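Local coordinates for protein TqaA (Penicillium aethiopicum, PDB 5DLK) that probably closes a nonribosomal peptide into its macrocycle, as a terminal condensation-like domain that receives the peptide on a phosphopantetheine arm, at residues A[385-390]-A[421-426]; A[306-311]-A[329-334]; A[126-131]-A[163-168]; A[72-77]-A[406-411]. One frame throughout, in Å; residues are numbered along the deposited sequence. Where two conformers were deposited one is given.

Contact 1: residues A[385-390]-A[421-426]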
# COMPACT_ATOMS: atom_id res chain seq x y z
N SER A 385 -2.77 -9.21 -13.61
CA SER A 385 -1.43 -9.56 -14.07
C SER A 385 -0.56 -8.31 -14.26
O SER A 385 0.67 -8.41 -14.35
CB SER A 385 -1.50 -10.36 -15.36
OG SER A 385 -2.18 -9.61 -16.35
N LEU A 386 -1.22 -7.16 -14.36
CA LEU A 386 -0.56 -5.86 -14.47
C LEU A 386 -1.28 -4.89 -13.56
O LEU A 386 -2.50 -4.78 -13.60
CB LEU A 386 -0.58 -5.34 -15.91
CG LEU A 386 0.00 -3.94 -16.07
CD1 LEU A 386 1.52 -3.98 -15.89
CD2 LEU A 386 -0.36 -3.37 -17.45
N ILE A 387 -0.52 -4.20 -12.70
CA ILE A 387 -1.13 -3.24 -11.80
C ILE A 387 -0.40 -1.91 -11.91
O ILE A 387 0.81 -1.84 -11.72
CB ILE A 387 -1.10 -3.71 -10.34
CG1 ILE A 387 -1.73 -5.10 -10.22
CG2 ILE A 387 -1.79 -2.66 -9.42
CD1 ILE A 387 -1.77 -5.66 -8.81
N VAL A 388 -1.15 -0.86 -12.22
CA VAL A 388 -0.60 0.48 -12.34
C VAL A 388 -0.95 1.29 -11.09
O VAL A 388 -2.12 1.41 -10.71
CB VAL A 388 -1.14 1.19 -13.57
CG1 VAL A 388 -0.64 2.63 -13.62
CG2 VAL A 388 -0.73 0.39 -14.82
N GLN A 389 0.09 1.82 -10.46
CA GLN A 389 -0.08 2.57 -9.21
C GLN A 389 0.59 3.94 -9.33
O GLN A 389 1.82 4.03 -9.29
CB GLN A 389 0.51 1.81 -8.03
CG GLN A 389 0.28 2.51 -6.67
CD GLN A 389 0.53 1.59 -5.50
OE1 GLN A 389 0.14 0.41 -5.51
NE2 GLN A 389 1.17 2.12 -4.46
N HIS A 390 -0.21 4.99 -9.46
CA HIS A 390 0.34 6.34 -9.47
C HIS A 390 0.43 6.85 -8.03
O HIS A 390 -0.54 6.81 -7.28
CB HIS A 390 -0.51 7.31 -10.28
CG HIS A 390 0.03 8.70 -10.24
ND1 HIS A 390 1.29 9.01 -10.71
CD2 HIS A 390 -0.46 9.84 -9.69
CE1 HIS A 390 1.53 10.29 -10.51
NE2 HIS A 390 0.48 10.82 -9.90
N GLU A 421 2.68 -11.10 -11.08
CA GLU A 421 2.24 -9.83 -11.66
C GLU A 421 3.36 -8.83 -11.95
O GLU A 421 4.47 -8.91 -11.39
CB GLU A 421 1.22 -9.16 -10.73
CG GLU A 421 1.84 -8.47 -9.50
CD GLU A 421 2.30 -9.45 -8.42
OE1 GLU A 421 1.88 -10.62 -8.46
OE2 GLU A 421 3.07 -9.02 -7.52
N VAL A 422 3.07 -7.88 -12.83
CA VAL A 422 3.97 -6.77 -13.13
C VAL A 422 3.36 -5.53 -12.50
O VAL A 422 2.17 -5.28 -12.65
CB VAL A 422 4.17 -6.57 -14.65
CG1 VAL A 422 4.95 -5.27 -14.93
CG2 VAL A 422 4.87 -7.78 -15.24
N TRP A 423 4.17 -4.79 -11.74
CA TRP A 423 3.78 -3.49 -11.21
C TRP A 423 4.40 -2.35 -11.99
O TRP A 423 5.58 -2.40 -12.33
CB TRP A 423 4.22 -3.35 -9.73
CG TRP A 423 3.64 -4.35 -8.82
CD1 TRP A 423 4.06 -5.64 -8.62
CD2 TRP A 423 2.50 -4.17 -7.96
NE1 TRP A 423 3.26 -6.25 -7.68
CE2 TRP A 423 2.29 -5.38 -7.27
CE3 TRP A 423 1.63 -3.10 -7.72
CZ2 TRP A 423 1.26 -5.55 -6.34
CZ3 TRP A 423 0.62 -3.26 -6.79
CH2 TRP A 423 0.43 -4.47 -6.12
N ILE A 424 3.60 -1.32 -12.27
CA ILE A 424 4.13 -0.07 -12.78
C ILE A 424 3.80 1.01 -11.77
O ILE A 424 2.64 1.33 -11.57
CB ILE A 424 3.54 0.32 -14.14
CG1 ILE A 424 3.92 -0.72 -15.21
CG2 ILE A 424 4.06 1.73 -14.55
CD1 ILE A 424 3.27 -0.48 -16.57
N PHE A 425 4.82 1.55 -11.11
CA PHE A 425 4.62 2.67 -10.20
C PHE A 425 5.08 3.96 -10.87
O PHE A 425 6.07 3.95 -11.61
CB PHE A 425 5.41 2.50 -8.90
CG PHE A 425 5.09 1.25 -8.13
CD1 PHE A 425 4.02 1.21 -7.25
CD2 PHE A 425 5.89 0.11 -8.27
CE1 PHE A 425 3.75 0.04 -6.51
CE2 PHE A 425 5.62 -1.04 -7.53
CZ PHE A 425 4.55 -1.07 -6.66
N THR A 426 4.40 5.07 -10.61
CA THR A 426 4.87 6.37 -11.12
C THR A 426 4.96 7.35 -9.96
O THR A 426 4.02 7.49 -9.20
CB THR A 426 3.96 6.94 -12.23
OG1 THR A 426 2.58 6.80 -11.85
CG2 THR A 426 4.19 6.21 -13.54
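H390 ND1 and T426 OG1 are hydrogen-bonded at 2.8 Å; the hydroxyl sits at the rim of the imidazole, near its plane. The threonine torsion (chi1 45°) sets OG1 between its own backbone N and carbonyl carbon, while the two side chains cross at about a right angle. This bond closes one end of a parallel beta pairing, strands 386-390 and 422-426, in the middle of the six-stranded mixed sheet of the C-terminal lobe of the condensation fold. The backbone ladder shows the parallel pattern: I387 and Q389 each donate N-H to one neighbour and offer their carbonyl to another. Its straightest rung is Q389 N to I424 O (2.8 Å, 174°). H390 also lies close to N392, which contacts phosphopantetheine in another structure of this protein.

On the face carrying I387, Q389, W423 and F425, the indole N-H of W423 reaches its own strand, NE1 to E421 OE2 at 2.8 Å, on the anti lone pair of that oxygen. The same carboxylate forms a salt bridge with R64. Q389 lies alongside F425, its amide plane nearly perpendicular to the phenyl ring, and OE1 is hydrogen-bonded to T309 in the next strand. The opposite face packs against helix 283-299; here L386 CD1 meets V422 CG1 at 3.8 Å and I424 CD1 at 4.0 Å. I387 runs beside W423: CG2 touches CZ3 at 3.6 Å, and CD1 makes a CH-pi contact over the six-membered ring, 3.9 Å from its centroid.

Contact 2: residues A[306-311]-A[329-334]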
# COMPACT_ATOMS: atom_id res chain seq x y z
N PHE A 306 -7.01 -3.84 -17.14
CA PHE A 306 -5.81 -4.14 -16.35
C PHE A 306 -6.06 -3.66 -14.91
O PHE A 306 -7.07 -3.04 -14.62
CB PHE A 306 -4.54 -3.50 -16.97
CG PHE A 306 -4.66 -2.02 -17.26
CD1 PHE A 306 -5.27 -1.56 -18.43
CD2 PHE A 306 -4.18 -1.09 -16.36
CE1 PHE A 306 -5.37 -0.19 -18.70
CE2 PHE A 306 -4.28 0.28 -16.61
CZ PHE A 306 -4.88 0.73 -17.78
N GLY A 307 -5.16 -3.97 -14.00
CA GLY A 307 -5.40 -3.58 -12.62
C GLY A 307 -4.83 -2.21 -12.31
O GLY A 307 -3.89 -1.76 -12.98
N HIS A 308 -5.43 -1.52 -11.35
CA HIS A 308 -4.80 -0.30 -10.84
C HIS A 308 -5.13 -0.13 -9.36
O HIS A 308 -6.07 -0.73 -8.85
CB HIS A 308 -5.20 0.95 -11.66
CG HIS A 308 -6.56 1.50 -11.34
ND1 HIS A 308 -6.79 2.86 -11.22
CD2 HIS A 308 -7.75 0.90 -11.16
CE1 HIS A 308 -8.07 3.06 -10.96
NE2 HIS A 308 -8.68 1.88 -10.91
N THR A 309 -4.29 0.65 -8.68
CA THR A 309 -4.43 0.90 -7.26
C THR A 309 -5.32 2.11 -6.99
O THR A 309 -5.12 3.17 -7.59
CB THR A 309 -3.06 1.13 -6.60
OG1 THR A 309 -2.20 0.04 -6.93
CG2 THR A 309 -3.22 1.24 -5.09
N VAL A 310 -6.32 1.91 -6.13
CA VAL A 310 -7.18 2.99 -5.67
C VAL A 310 -6.96 3.15 -4.17
O VAL A 310 -6.52 2.21 -3.50
CB VAL A 310 -8.68 2.70 -5.97
CG1 VAL A 310 -8.89 2.62 -7.53
CG2 VAL A 310 -9.14 1.41 -5.28
N ASN A 311 -7.27 4.32 -3.61
CA ASN A 311 -6.87 4.53 -2.22
C ASN A 311 -7.89 4.00 -1.21
O ASN A 311 -7.55 3.81 -0.03
CB ASN A 311 -6.57 6.02 -1.96
CG ASN A 311 -7.78 6.93 -2.20
OD1 ASN A 311 -8.92 6.59 -1.88
ND2 ASN A 311 -7.52 8.11 -2.75
N ASN A 329 -6.77 -0.67 -2.54
CA ASN A 329 -7.36 -1.78 -3.23
C ASN A 329 -6.79 -1.88 -4.63
O ASN A 329 -6.36 -0.87 -5.19
CB ASN A 329 -8.89 -1.64 -3.27
CG ASN A 329 -9.57 -2.97 -3.42
OD1 ASN A 329 -8.92 -4.01 -3.40
ND2 ASN A 329 -10.90 -2.96 -3.57
N PHE A 330 -6.76 -3.09 -5.17
CA PHE A 330 -6.31 -3.31 -6.54
C PHE A 330 -7.51 -3.80 -7.33
O PHE A 330 -8.01 -4.90 -7.06
CB PHE A 330 -5.17 -4.30 -6.56
CG PHE A 330 -4.15 -4.03 -5.48
CD1 PHE A 330 -3.31 -2.93 -5.59
CD2 PHE A 330 -4.09 -4.83 -4.34
CE1 PHE A 330 -2.36 -2.66 -4.59
CE2 PHE A 330 -3.15 -4.56 -3.33
CZ PHE A 330 -2.29 -3.46 -3.47
N VAL A 331 -8.00 -2.97 -8.23
CA VAL A 331 -9.29 -3.25 -8.90
C VAL A 331 -9.14 -3.11 -10.42
O VAL A 331 -8.17 -2.50 -10.91
CB VAL A 331 -10.41 -2.31 -8.39
CG1 VAL A 331 -10.63 -2.47 -6.86
CG2 VAL A 331 -10.14 -0.85 -8.80
N PRO A 332 -10.08 -3.68 -11.19
CA PRO A 332 -10.02 -3.56 -12.65
C PRO A 332 -10.29 -2.16 -13.16
O PRO A 332 -11.20 -1.46 -12.70
CB PRO A 332 -11.14 -4.51 -13.14
CG PRO A 332 -11.57 -5.28 -11.91
CD PRO A 332 -11.30 -4.39 -10.77
N LEU A 333 -9.49 -1.76 -14.14
CA LEU A 333 -9.71 -0.55 -14.89
C LEU A 333 -9.93 -0.98 -16.32
O LEU A 333 -9.10 -1.68 -16.89
CB LEU A 333 -8.49 0.39 -14.79
CG LEU A 333 -8.65 1.69 -15.59
CD1 LEU A 333 -9.84 2.49 -15.05
CD2 LEU A 333 -7.34 2.49 -15.50
N ARG A 334 -11.07 -0.60 -16.88
CA ARG A 334 -11.41 -0.94 -18.25
C ARG A 334 -11.32 0.28 -19.15
O ARG A 334 -11.90 1.33 -18.82
CB ARG A 334 -12.83 -1.53 -18.31
CG ARG A 334 -13.24 -1.94 -19.72
CD ARG A 334 -14.67 -2.48 -19.71
NE ARG A 334 -15.03 -3.06 -21.00
CZ ARG A 334 -16.21 -3.62 -21.25
NH1 ARG A 334 -17.11 -3.68 -20.28
NH2 ARG A 334 -16.46 -4.13 -22.45
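T309 and F330 have matching first torsions: T309 OG1 (chi1 -53°) and F330 CG (chi1 -45°) both lie anti to their carbonyl carbons, and the side chains run side by side. OG1 meets the edge of the phenyl ring in its plane, 3.4 Å from F330 CD1. At the other end of the contact, chi1 of 52° sets F306 CG between backbone N and carbonyl carbon. The F306 ring lies alongside L333, with CZ 3.8 Å from L333 CD2.

These pairs belong to an antiparallel beta ladder, strand 329-336 being the outermost of the C-lobe sheet and strand 303-310 its neighbour. F306, H308 and V310 each give and take one backbone bond with L333, V331 and N329, six in all; L333 N to F306 O, at 2.8 Å, is the shortest. G307 and P332 face each other as a non-hydrogen-bonded pair, so the proline, which lacks an N-H, costs the ladder nothing.

H308 has two deposited conformers, which makes its ring contacts less certain. In the one described, L333 CB lies over one imidazole face, 4.1 Å from the centroid, V331 O is at the ring edge, and ND1 bonds K288. The ring is near Y357, a phosphopantetheine contact in another structure of this protein. V310 CG2 meets N329 CB at 3.7 Å, just before N311, also a contact of that arm.

T309 OG1 is hydrogen-bonded to Q389 of the next strand, while the same oxygen meets the edge of F330, a weakly polar contact consistent with an electropositive aromatic rim.

Contact 3: residues A[126-131]-A[163-168]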
# COMPACT_ATOMS: atom_id res chain seq x y z
N CYS A 126 25.84 1.62 21.42
CA CYS A 126 26.95 1.27 20.55
C CYS A 126 28.29 1.51 21.21
O CYS A 126 28.38 2.29 22.16
CB CYS A 126 26.91 2.07 19.26
SG CYS A 126 25.44 1.82 18.26
N TRP A 127 29.31 0.85 20.69
CA TRP A 127 30.70 1.19 21.02
C TRP A 127 30.99 2.62 20.58
O TRP A 127 30.41 3.10 19.60
CB TRP A 127 31.68 0.27 20.32
CG TRP A 127 31.77 -1.12 20.83
CD1 TRP A 127 31.91 -1.52 22.13
CD2 TRP A 127 31.82 -2.31 20.04
NE1 TRP A 127 32.01 -2.88 22.19
CE2 TRP A 127 31.97 -3.39 20.92
CE3 TRP A 127 31.73 -2.56 18.67
CZ2 TRP A 127 32.02 -4.71 20.48
CZ3 TRP A 127 31.80 -3.86 18.23
CH2 TRP A 127 31.94 -4.92 19.14
N PRO A 128 31.90 3.31 21.28
CA PRO A 128 32.38 4.60 20.74
C PRO A 128 32.89 4.46 19.29
O PRO A 128 33.61 3.51 18.95
CB PRO A 128 33.52 4.99 21.70
CG PRO A 128 33.76 3.80 22.58
CD PRO A 128 32.50 2.99 22.59
N GLY A 129 32.48 5.41 18.44
CA GLY A 129 32.85 5.38 17.04
C GLY A 129 32.01 4.48 16.14
O GLY A 129 32.15 4.50 14.93
N GLU A 130 31.14 3.67 16.73
CA GLU A 130 30.33 2.73 15.95
C GLU A 130 29.09 3.47 15.42
O GLU A 130 28.42 4.16 16.16
CB GLU A 130 29.95 1.52 16.81
CG GLU A 130 28.98 0.52 16.20
CD GLU A 130 28.75 -0.70 17.10
OE1 GLU A 130 28.47 -0.53 18.31
OE2 GLU A 130 28.83 -1.85 16.59
N ASP A 131 28.81 3.33 14.13
CA ASP A 131 27.70 4.08 13.54
C ASP A 131 26.35 3.39 13.77
O ASP A 131 26.17 2.24 13.38
CB ASP A 131 27.91 4.31 12.05
CG ASP A 131 26.69 4.94 11.38
OD1 ASP A 131 26.50 6.17 11.52
OD2 ASP A 131 25.91 4.21 10.75
N SER A 163 21.80 3.88 20.01
CA SER A 163 22.39 5.12 20.52
C SER A 163 23.92 5.12 20.53
O SER A 163 24.54 4.12 20.86
CB SER A 163 21.91 5.37 21.96
OG SER A 163 20.51 5.51 22.02
N CYS A 164 24.50 6.26 20.19
CA CYS A 164 25.90 6.52 20.49
C CYS A 164 26.03 6.88 21.97
O CYS A 164 25.10 7.43 22.55
CB CYS A 164 26.44 7.66 19.63
SG CYS A 164 26.43 7.36 17.86
N PRO A 165 27.20 6.60 22.58
CA PRO A 165 27.48 6.84 24.00
C PRO A 165 26.92 8.14 24.62
O PRO A 165 26.46 8.09 25.76
CB PRO A 165 29.01 6.85 24.03
CG PRO A 165 29.36 5.78 23.06
CD PRO A 165 28.32 5.89 21.94
N GLY A 166 26.95 9.26 23.92
CA GLY A 166 26.35 10.46 24.50
C GLY A 166 24.83 10.62 24.39
O GLY A 166 24.27 11.59 24.91
N ASN A 167 24.16 9.69 23.71
CA ASN A 167 22.73 9.82 23.38
C ASN A 167 22.41 11.12 22.64
O ASN A 167 21.29 11.62 22.72
CB ASN A 167 21.85 9.72 24.63
CG ASN A 167 21.77 8.31 25.18
OD1 ASN A 167 22.02 7.34 24.47
ND2 ASN A 167 21.43 8.19 26.46
N GLU A 168 23.39 11.65 21.90
CA GLU A 168 23.16 12.85 21.10
C GLU A 168 23.22 12.52 19.60
O GLU A 168 23.15 13.40 18.74
CB GLU A 168 24.17 13.93 21.46
CG GLU A 168 24.16 14.25 22.96
CD GLU A 168 25.04 15.43 23.34
OE1 GLU A 168 26.04 15.70 22.64
OE2 GLU A 168 24.72 16.09 24.36
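C126 N donates to S163 O at 2.9 Å and 175°, prolonging the pairing of strands 122-125 and 158-163 by one rung. Beyond it the two backbones part into separate turns. W127 to E130 form a type II turn, closed by E130 N to W127 O at 3.0 Å, with G129 at a positive phi that calls for glycine. C164 to N167 form a type I turn, closed by N167 N to C164 O at 2.7 Å.

The first segment enters helix 132-144, which connects the two parallel strands as a beta-alpha-beta crossover at the edge of the N-lobe sheet; the second leads across a hairpin into strand 169-177. D131 is the N-cap of that helix, OD2 accepting from E134 N.

Side-chain contact is slight. P165 leans its ring on the other backbone, CD 3.6 Å from C126 O, and its CG meets P128 CD at 4.2 Å. C126 SG (chi1 -62°), anti to its carbonyl carbon, stays 3.6 Å from S163 O, while C164 SG reaches E130 O at 4.1 Å. OE1 of the extended E130 side chain takes the W127 N-H at 2.9 Å, 27° out of the carboxylate plane.

Contact 4: residues A[72-77]-A[406-411]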
# COMPACT_ATOMS: atom_id res chain seq x y z
N TRP A 72 14.70 6.96 11.67
CA TRP A 72 14.84 8.36 12.00
C TRP A 72 16.16 8.61 12.71
O TRP A 72 16.35 8.15 13.83
CB TRP A 72 13.69 8.81 12.88
CG TRP A 72 12.36 8.69 12.20
CD1 TRP A 72 11.43 7.70 12.36
CD2 TRP A 72 11.84 9.58 11.21
NE1 TRP A 72 10.35 7.93 11.54
CE2 TRP A 72 10.57 9.08 10.82
CE3 TRP A 72 12.31 10.75 10.62
CZ2 TRP A 72 9.77 9.72 9.89
CZ3 TRP A 72 11.51 11.39 9.68
CH2 TRP A 72 10.26 10.87 9.32
N THR A 73 17.07 9.33 12.06
CA THR A 73 18.36 9.66 12.68
C THR A 73 18.20 10.99 13.40
O THR A 73 17.93 12.02 12.77
CB THR A 73 19.49 9.74 11.65
OG1 THR A 73 19.57 8.51 10.92
CG2 THR A 73 20.84 9.99 12.35
N ILE A 74 18.37 10.96 14.72
CA ILE A 74 18.09 12.11 15.58
C ILE A 74 19.41 12.62 16.18
O ILE A 74 20.11 11.86 16.84
CB ILE A 74 17.12 11.75 16.70
CG1 ILE A 74 15.85 11.10 16.14
CG2 ILE A 74 16.77 12.98 17.53
CD1 ILE A 74 14.93 10.53 17.20
N LYS A 75 19.73 13.89 15.95
CA LYS A 75 20.99 14.46 16.45
C LYS A 75 20.75 15.74 17.24
O LYS A 75 20.01 16.62 16.80
CB LYS A 75 21.96 14.74 15.31
CG LYS A 75 22.57 13.50 14.71
CD LYS A 75 23.40 13.84 13.49
CE LYS A 75 23.98 12.58 12.88
NZ LYS A 75 24.57 12.83 11.53
N GLY A 76 21.38 15.84 18.41
CA GLY A 76 21.29 17.04 19.21
C GLY A 76 21.32 16.75 20.70
O GLY A 76 21.33 15.59 21.11
N ARG A 77 21.33 17.80 21.51
CA ARG A 77 21.43 17.63 22.95
C ARG A 77 20.05 17.63 23.62
O ARG A 77 19.94 17.34 24.81
CB ARG A 77 22.31 18.73 23.55
CG ARG A 77 23.42 19.21 22.63
CD ARG A 77 24.16 20.41 23.21
NE ARG A 77 24.33 21.47 22.21
CZ ARG A 77 25.41 21.61 21.44
NH1 ARG A 77 26.43 20.77 21.55
NH2 ARG A 77 25.47 22.60 20.56
N LEU A 406 17.87 19.89 17.80
CA LEU A 406 17.32 18.59 17.41
C LEU A 406 17.12 18.50 15.91
O LEU A 406 16.21 19.11 15.36
CB LEU A 406 15.99 18.34 18.12
CG LEU A 406 16.04 17.29 19.22
CD1 LEU A 406 14.67 16.70 19.50
CD2 LEU A 406 17.03 16.20 18.86
N ASP A 407 17.99 17.74 15.25
CA ASP A 407 17.90 17.51 13.82
C ASP A 407 17.42 16.08 13.58
O ASP A 407 17.95 15.14 14.16
CB ASP A 407 19.26 17.74 13.14
CG ASP A 407 19.23 17.48 11.64
OD1 ASP A 407 18.65 18.30 10.90
OD2 ASP A 407 19.81 16.46 11.20
N VAL A 408 16.39 15.93 12.75
CA VAL A 408 15.83 14.60 12.51
C VAL A 408 15.81 14.31 11.01
O VAL A 408 15.26 15.08 10.24
CB VAL A 408 14.41 14.47 13.09
CG1 VAL A 408 13.87 13.08 12.85
CG2 VAL A 408 14.39 14.79 14.59
N GLN A 409 16.43 13.20 10.61
CA GLN A 409 16.53 12.83 9.20
C GLN A 409 15.87 11.49 8.92
O GLN A 409 16.03 10.53 9.68
CB GLN A 409 18.00 12.81 8.76
CG GLN A 409 18.62 14.19 8.57
CD GLN A 409 18.08 14.90 7.34
OE1 GLN A 409 17.38 15.91 7.45
NE2 GLN A 409 18.40 14.38 6.16
N TYR A 410 15.15 11.42 7.80
CA TYR A 410 14.42 10.21 7.40
C TYR A 410 15.21 9.33 6.45
O TYR A 410 15.91 9.82 5.58
CB TYR A 410 13.10 10.61 6.73
CG TYR A 410 12.37 9.49 6.01
CD1 TYR A 410 11.43 8.72 6.68
CD2 TYR A 410 12.60 9.22 4.66
CE1 TYR A 410 10.74 7.71 6.03
CE2 TYR A 410 11.91 8.19 4.00
CZ TYR A 410 10.98 7.45 4.70
OH TYR A 410 10.29 6.43 4.09
N SER A 411 15.07 8.02 6.63
CA SER A 411 15.53 7.05 5.64
C SER A 411 14.77 5.75 5.88
O SER A 411 14.03 5.64 6.84
CB SER A 411 17.05 6.83 5.74
OG SER A 411 17.40 6.21 6.95
O HOH W 1 17.76 8.25 8.91
O HOH W 2 19.99 13.69 11.97
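W72 to K75 pair antiparallel with D407 to Y410, the two strand axes at 163° and 4.6 Å apart. T73 pairs with Q409 and K75 with D407 through two backbone bonds each, D407 N to K75 O measuring 2.8 Å. Strand 407-415 forms an edge of the five-stranded N-lobe sheet, yet in sequence it lies between two strands of the C-lobe sheet; such a crossing is consistent with the latch of condensation domains, which bridges the lobes.

On the face of W72, I74, V408 and Y410, the tyrosine turns its edge to the six-membered ring of the indole, planes at 62°, in a T-shaped stack. Y410 CD1 lies over the indole face, offset toward the rim, and Y410 CB is 3.4 Å from W72 CZ3. F190 adds a further edge-to-face partner to the indole. V408 CG1 comes to W72 CE3 at 3.6 Å. Next along, I74 CG2 and L406 CD2 are only 3.5 Å apart, tighter than usual for two methyls.

The other face is more open to solvent, and K75 NZ is not in contact with the D407 carboxylate. A water joins the strands there, bonded to T73 OG1 at 2.7 Å and S411 OG at 2.9 Å, and donating to Q409 O at 3.0 Å.

How the contacts relate
Contacts 1 and 2 lie side by side in the six-stranded sheet of the C-lobe, centres about 9 Å apart: strands 386-390 and 303-310 are neighbours, giving a run 329-336, 303-310, 386-390, 422-428. Contact 4 pairs two strands of the five-stranded N-lobe sheet, and contact 3 lies in loops at the far edge of that sheet, centres about 14 Å apart; they meet where E168 O takes the G76 N-H. Along the chain, contact 4 opens before all of them, encloses contacts 3 and 2, and alternates with contact 1, because strand 407-415 sits between 386-390 and 422-428. The chain thus leaves the C-lobe sheet, completes the N-lobe sheet and returns, tying together the two lobes.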